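PDB 1R5Q: circadian clock oscillator protein KaiA from Nostoc sp., which probably stimulates autophosphorylation of its partner KaiC within the KaiABC oscillator that drives circadian rhythm in cyanobacteria. Local coordinates for residues I9-L14 against A46-P51; K38-V43 against A90-A95. All blocks are in the same frame, centred on the assembly; numbering follows the deposited sequence. Where two conformers were deposited one is given.

Both contacts belong to the helical C-terminal KaiA domain, the part that mediates KaiC binding and homodimerization. Helix 33-45 joins them: it carries segment 38-43 of contact 2 and runs into the 46-51 turn of contact 1. Contact 1 sets helix 8-24 against that turn; contact 2 sets helix 33-45 against helix 82-100. Their centres lie 12 Å apart, and their segments alternate along the chain. They meet directly: a probable hydrogen bond runs from Ile48 N to Val43 O, 3.2 Å, and Leu14 of contact 1 packs on residues of contact 2, its CD2 3.8 Å from Ala42 CB and its O 3.5 Å from Phe39 CE1. Contact 1 is partly buried, contact 2 buried.

Contact 1 of 2, residues I9-L14 against A46-P51; sequences ILLQQL and ANIPVP
Ile48 reaches from the turn between two helices to the flank of helix 8-24, and its longer branch does the touching. From CB, CG1 stands anti to the carbonyl carbon (chi1 -70°) and chi2 of 151° carries CD1 outward, so the chain is nearly extended and ends among three leucines. There CD1 lies 4.3 Å from Leu10 CD2 and 4.4 Å from Leu11 CD2. It also faces Leu14 CD1 tip to tip, at a modelled separation too short for two carbons, so the exact fit there cannot be trusted. Beside this, Leu10, with CG anti to the backbone N (chi1 172°), lays CD2 against Ala46 CB at 3.6 Å. All cross-contacts are apolar, with no hydrogen bond between the segments. The turn is sharply shaped: Asn47, with positive phi, closes the preceding helix in a Schellman motif, and Pro49 is the N-cap of the next. In this four-helix domain the contact ties the turn between helices 33-45 and 50-67 to the N-terminal part of helix 8-24. Around it, Leu14 and Ile48 also touch Val43 of helix 33-45, while Asn47 and Val50 reach Tyr96 and Leu89 of helix 82-100.

Contact 2 of 2, residues K38-V43 against A90-A95; sequences KFINAV and AHLCEA
Ile40 is the main bump of helix 33-45 and His91, Leu92 and Ala95 line the hollow that receives it on helix 82-100. Ile88 touches it too and forms the fourth wall, so Ile40 lies between the ridges 88-92 and 91-95. The isoleucine fills this hollow with both branches. CG1, beside the backbone N, meets His91 CB at 3.8 Å, the two side chains crossing at about a right angle. The branch then folds at chi2 (-53°), leaving CD1 4.1 Å from Leu92 N, close over the backbone. CG2, on the other side, sits 4.1 Å from Ala95 CB. In return, Leu92, its CG anti to the backbone N (chi1 -173°), pushes CD1 into the groove between Ile40 and Val43, obliquely across Val43 CG2 at 3.6 Å. The axes of the two segments come within 9.8 Å, and their crossing angle of -53° suits a ridges-into-grooves fit built from ridges of residues four apart. The His91 ring takes no hydrogen bond across the interface; its ND1 bonds back to Asp87 O, one turn earlier in its own helix. Val43 works in two directions, for its CG1 lies 3.7 Å above the plane of the Phe39 ring, offset toward the rim. Phe39 meets Tyr18 and Ile21 of helix 8-24 and also Ile88 of helix 82-100, so helix 33-45 lies between these two helices in the bundle.

Contact 1 of 2, residues I9-L14 against A46-P51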
loop_
_atom_site.group_PDB
_atom_site.type_symbol
_atom_site.label_atom_id
_atom_site.label_comp_id
_atom_site.label_asym_id
_atom_site.label_seq_id
_atom_site.Cartn_x
_atom_site.Cartn_y
_atom_site.Cartn_z
ATOM N N ILE A 9 1.464 6.675 14.214
ATOM C CA ILE A 9 0.482 5.672 14.625
ATOM C C ILE A 9 -0.262 5.140 13.392
ATOM O O ILE A 9 -0.372 3.930 13.193
ATOM C CB ILE A 9 -0.546 6.242 15.643
ATOM C CG1 ILE A 9 0.140 6.452 17.000
ATOM C CG2 ILE A 9 -1.730 5.271 15.808
ATOM C CD1 ILE A 9 -0.812 6.838 18.117
ATOM N N LEU A 10 -0.747 6.047 12.552
ATOM C CA LEU A 10 -1.471 5.643 11.353
ATOM C C LEU A 10 -0.549 5.107 10.265
ATOM O O LEU A 10 -0.864 4.100 9.625
ATOM C CB LEU A 10 -2.291 6.809 10.798
ATOM C CG LEU A 10 -2.928 6.536 9.436
ATOM C CD1 LEU A 10 -3.878 5.336 9.516
ATOM C CD2 LEU A 10 -3.661 7.799 8.981
ATOM N N LEU A 11 0.581 5.774 10.049
ATOM C CA LEU A 11 1.509 5.336 9.011
ATOM C C LEU A 11 2.018 3.910 9.236
ATOM O O LEU A 11 2.335 3.206 8.266
ATOM C CB LEU A 11 2.695 6.303 8.889
ATOM C CG LEU A 11 2.404 7.728 8.376
ATOM C CD1 LEU A 11 3.723 8.499 8.169
ATOM C CD2 LEU A 11 1.636 7.658 7.056
ATOM N N GLN A 12 2.111 3.484 10.500
ATOM C CA GLN A 12 2.568 2.121 10.797
ATOM C C GLN A 12 1.437 1.131 10.546
ATOM O O GLN A 12 1.667 0.009 10.068
ATOM C CB GLN A 12 3.074 2.000 12.247
ATOM C CG GLN A 12 4.509 2.499 12.438
ATOM C CD GLN A 12 5.495 1.874 11.444
ATOM O OE1 GLN A 12 6.154 2.580 10.662
ATOM N NE2 GLN A 12 5.599 0.549 11.466
ATOM N N GLN A 13 0.212 1.542 10.860
ATOM C CA GLN A 13 -0.944 0.687 10.613
ATOM C C GLN A 13 -1.086 0.496 9.088
ATOM O O GLN A 13 -1.342 -0.610 8.608
ATOM C CB GLN A 13 -2.219 1.322 11.183
ATOM C CG GLN A 13 -2.269 1.360 12.723
ATOM C CD GLN A 13 -3.530 2.027 13.285
ATOM O OE1 GLN A 13 -3.766 2.007 14.497
ATOM N NE2 GLN A 13 -4.336 2.627 12.405
ATOM N N LEU A 14 -0.924 1.584 8.332
ATOM C CA LEU A 14 -1.030 1.511 6.878
ATOM C C LEU A 14 0.042 0.598 6.298
ATOM O O LEU A 14 -0.229 -0.173 5.386
ATOM C CB LEU A 14 -0.924 2.912 6.265
ATOM C CG LEU A 14 -2.152 3.767 6.569
ATOM C CD1 LEU A 14 -1.910 5.205 6.112
ATOM C CD2 LEU A 14 -3.362 3.163 5.886
ATOM N N ALA A 46 -6.921 10.311 4.904
ATOM C CA ALA A 46 -5.847 10.983 5.639
ATOM C C ALA A 46 -4.964 11.919 4.804
ATOM O O ALA A 46 -4.000 12.473 5.324
ATOM C CB ALA A 46 -4.971 9.952 6.361
ATOM N N ASN A 47 -5.284 12.077 3.517
ATOM C CA ASN A 47 -4.551 12.975 2.612
ATOM C C ASN A 47 -3.078 12.623 2.513
ATOM O O ASN A 47 -2.226 13.492 2.350
ATOM C CB ASN A 47 -4.670 14.429 3.089
ATOM C CG ASN A 47 -4.362 15.428 1.984
ATOM O OD1 ASN A 47 -3.869 16.534 2.231
ATOM N ND2 ASN A 47 -4.661 15.042 0.766
ATOM N N ILE A 48 -2.774 11.342 2.622
ATOM C CA ILE A 48 -1.396 10.886 2.558
ATOM C C ILE A 48 -0.867 11.046 1.135
ATOM O O ILE A 48 -1.515 10.614 0.195
ATOM C CB ILE A 48 -1.318 9.416 2.985
ATOM C CG1 ILE A 48 -1.600 9.332 4.494
ATOM C CG2 ILE A 48 0.062 8.836 2.625
ATOM C CD1 ILE A 48 -2.224 8.049 4.895
ATOM N N PRO A 49 0.301 11.686 0.972
ATOM C CA PRO A 49 0.929 11.914 -0.328
ATOM C C PRO A 49 1.372 10.584 -0.953
ATOM O O PRO A 49 1.771 9.656 -0.251
ATOM C CB PRO A 49 2.135 12.803 -0.000
ATOM C CG PRO A 49 1.832 13.387 1.342
ATOM C CD PRO A 49 1.122 12.262 2.054
ATOM N N VAL A 50 1.320 10.505 -2.271
ATOM C CA VAL A 50 1.727 9.285 -2.956
ATOM C C VAL A 50 3.173 8.882 -2.643
ATOM O O VAL A 50 3.451 7.708 -2.448
ATOM C CB VAL A 50 1.504 9.428 -4.490
ATOM C CG1 VAL A 50 2.165 8.266 -5.237
ATOM C CG2 VAL A 50 0.004 9.441 -4.777
ATOM N N PRO A 51 4.109 9.846 -2.551
ATOM C CA PRO A 51 5.494 9.429 -2.250
ATOM C C PRO A 51 5.629 8.598 -0.972
ATOM O O PRO A 51 6.532 7.760 -0.860
ATOM C CB PRO A 51 6.252 10.755 -2.145
ATOM C CG PRO A 51 5.500 11.636 -3.143
ATOM C CD PRO A 51 4.037 11.294 -2.832
#

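Contact 2 of 2, residues K38-V43 against A90-A95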
loop_
_atom_site.group_PDB
_atom_site.type_symbol
_atom_site.label_atom_id
_atom_site.label_comp_id
_atom_site.label_asym_id
_atom_site.label_seq_id
_atom_site.Cartn_x
_atom_site.Cartn_y
_atom_site.Cartn_z
ATOM N N LYS A 38 -10.156 -0.919 1.450
ATOM C CA LYS A 38 -10.021 -0.303 2.769
ATOM C C LYS A 38 -8.748 0.529 2.902
ATOM O O LYS A 38 -8.765 1.600 3.515
ATOM C CB LYS A 38 -10.044 -1.374 3.864
ATOM C CG LYS A 38 -11.398 -2.024 4.068
ATOM C CD LYS A 38 -11.379 -2.972 5.279
ATOM C CE LYS A 38 -10.966 -2.247 6.566
ATOM N NZ LYS A 38 -11.003 -3.147 7.772
ATOM N N PHE A 39 -7.646 0.019 2.348
ATOM C CA PHE A 39 -6.364 0.713 2.370
ATOM C C PHE A 39 -6.510 2.018 1.578
ATOM O O PHE A 39 -6.046 3.077 2.003
ATOM C CB PHE A 39 -5.257 -0.163 1.725
ATOM C CG PHE A 39 -3.907 0.536 1.600
ATOM C CD1 PHE A 39 -3.041 0.610 2.685
ATOM C CD2 PHE A 39 -3.529 1.156 0.408
ATOM C CE1 PHE A 39 -1.841 1.279 2.596
ATOM C CE2 PHE A 39 -2.313 1.839 0.308
ATOM C CZ PHE A 39 -1.471 1.904 1.397
ATOM N N ILE A 40 -7.153 1.933 0.420
ATOM C CA ILE A 40 -7.338 3.110 -0.418
ATOM C C ILE A 40 -8.156 4.198 0.302
ATOM O O ILE A 40 -7.788 5.369 0.304
ATOM C CB ILE A 40 -8.029 2.727 -1.743
ATOM C CG1 ILE A 40 -7.092 1.813 -2.556
ATOM C CG2 ILE A 40 -8.407 3.977 -2.536
ATOM C CD1 ILE A 40 -5.666 2.375 -2.767
ATOM N N ASN A 41 -9.250 3.792 0.928
ATOM C CA ASN A 41 -10.105 4.748 1.622
ATOM C C ASN A 41 -9.358 5.438 2.772
ATOM O O ASN A 41 -9.562 6.625 3.035
ATOM C CB ASN A 41 -11.366 4.025 2.109
ATOM C CG ASN A 41 -12.420 4.977 2.656
ATOM O OD1 ASN A 41 -12.588 5.095 3.868
ATOM N ND2 ASN A 41 -13.137 5.658 1.760
ATOM N N ALA A 42 -8.466 4.712 3.432
ATOM C CA ALA A 42 -7.710 5.279 4.539
ATOM C C ALA A 42 -6.667 6.293 4.093
ATOM O O ALA A 42 -6.540 7.342 4.719
ATOM C CB ALA A 42 -7.039 4.164 5.363
ATOM N N VAL A 43 -5.901 5.991 3.034
ATOM C CA VAL A 43 -4.877 6.930 2.566
ATOM C C VAL A 43 -5.566 8.138 1.939
ATOM O O VAL A 43 -5.044 9.254 1.977
ATOM C CB VAL A 43 -3.889 6.281 1.523
ATOM C CG1 VAL A 43 -3.148 5.112 2.159
ATOM C CG2 VAL A 43 -4.636 5.789 0.321
ATOM N N ALA A 90 -3.558 3.167 -9.186
ATOM C CA ALA A 90 -4.677 3.311 -10.119
ATOM C C ALA A 90 -5.974 3.483 -9.311
ATOM O O ALA A 90 -6.834 4.296 -9.666
ATOM C CB ALA A 90 -4.792 2.067 -11.015
ATOM N N HIS A 91 -6.129 2.682 -8.251
ATOM C CA HIS A 91 -7.316 2.770 -7.393
ATOM C C HIS A 91 -7.351 4.098 -6.651
ATOM O O HIS A 91 -8.408 4.687 -6.467
ATOM C CB HIS A 91 -7.349 1.634 -6.365
ATOM C CG HIS A 91 -7.924 0.362 -6.899
ATOM N ND1 HIS A 91 -7.238 -0.453 -7.773
ATOM C CD2 HIS A 91 -9.144 -0.201 -6.734
ATOM C CE1 HIS A 91 -8.011 -1.464 -8.124
ATOM N NE2 HIS A 91 -9.174 -1.336 -7.510
ATOM N N LEU A 92 -6.192 4.560 -6.204
ATOM C CA LEU A 92 -6.156 5.823 -5.497
ATOM C C LEU A 92 -6.531 6.959 -6.454
ATOM O O LEU A 92 -7.297 7.847 -6.091
ATOM C CB LEU A 92 -4.779 6.059 -4.868
ATOM C CG LEU A 92 -4.668 7.281 -3.941
ATOM C CD1 LEU A 92 -5.743 7.199 -2.843
ATOM C CD2 LEU A 92 -3.280 7.337 -3.316
ATOM N N CYS A 93 -6.001 6.925 -7.674
ATOM C CA CYS A 93 -6.314 7.957 -8.668
ATOM C C CYS A 93 -7.813 8.062 -8.918
ATOM O O CYS A 93 -8.372 9.157 -8.994
ATOM C CB CYS A 93 -5.632 7.653 -10.006
ATOM S SG CYS A 93 -3.869 7.960 -10.029
ATOM N N GLU A 94 -8.454 6.911 -9.056
ATOM C CA GLU A 94 -9.874 6.879 -9.319
ATOM C C GLU A 94 -10.690 7.391 -8.137
ATOM O O GLU A 94 -11.732 7.993 -8.342
ATOM C CB GLU A 94 -10.313 5.472 -9.730
ATOM C CG GLU A 94 -9.843 5.065 -11.167
ATOM C CD GLU A 94 -10.457 5.933 -12.284
ATOM O OE1 GLU A 94 -9.693 6.595 -13.024
ATOM O OE2 GLU A 94 -11.704 5.948 -12.423
ATOM N N ALA A 95 -10.220 7.157 -6.914
ATOM C CA ALA A 95 -10.928 7.634 -5.715
ATOM C C ALA A 95 -10.947 9.159 -5.787
ATOM O O ALA A 95 -11.989 9.801 -5.626
ATOM C CB ALA A 95 -10.194 7.169 -4.431
#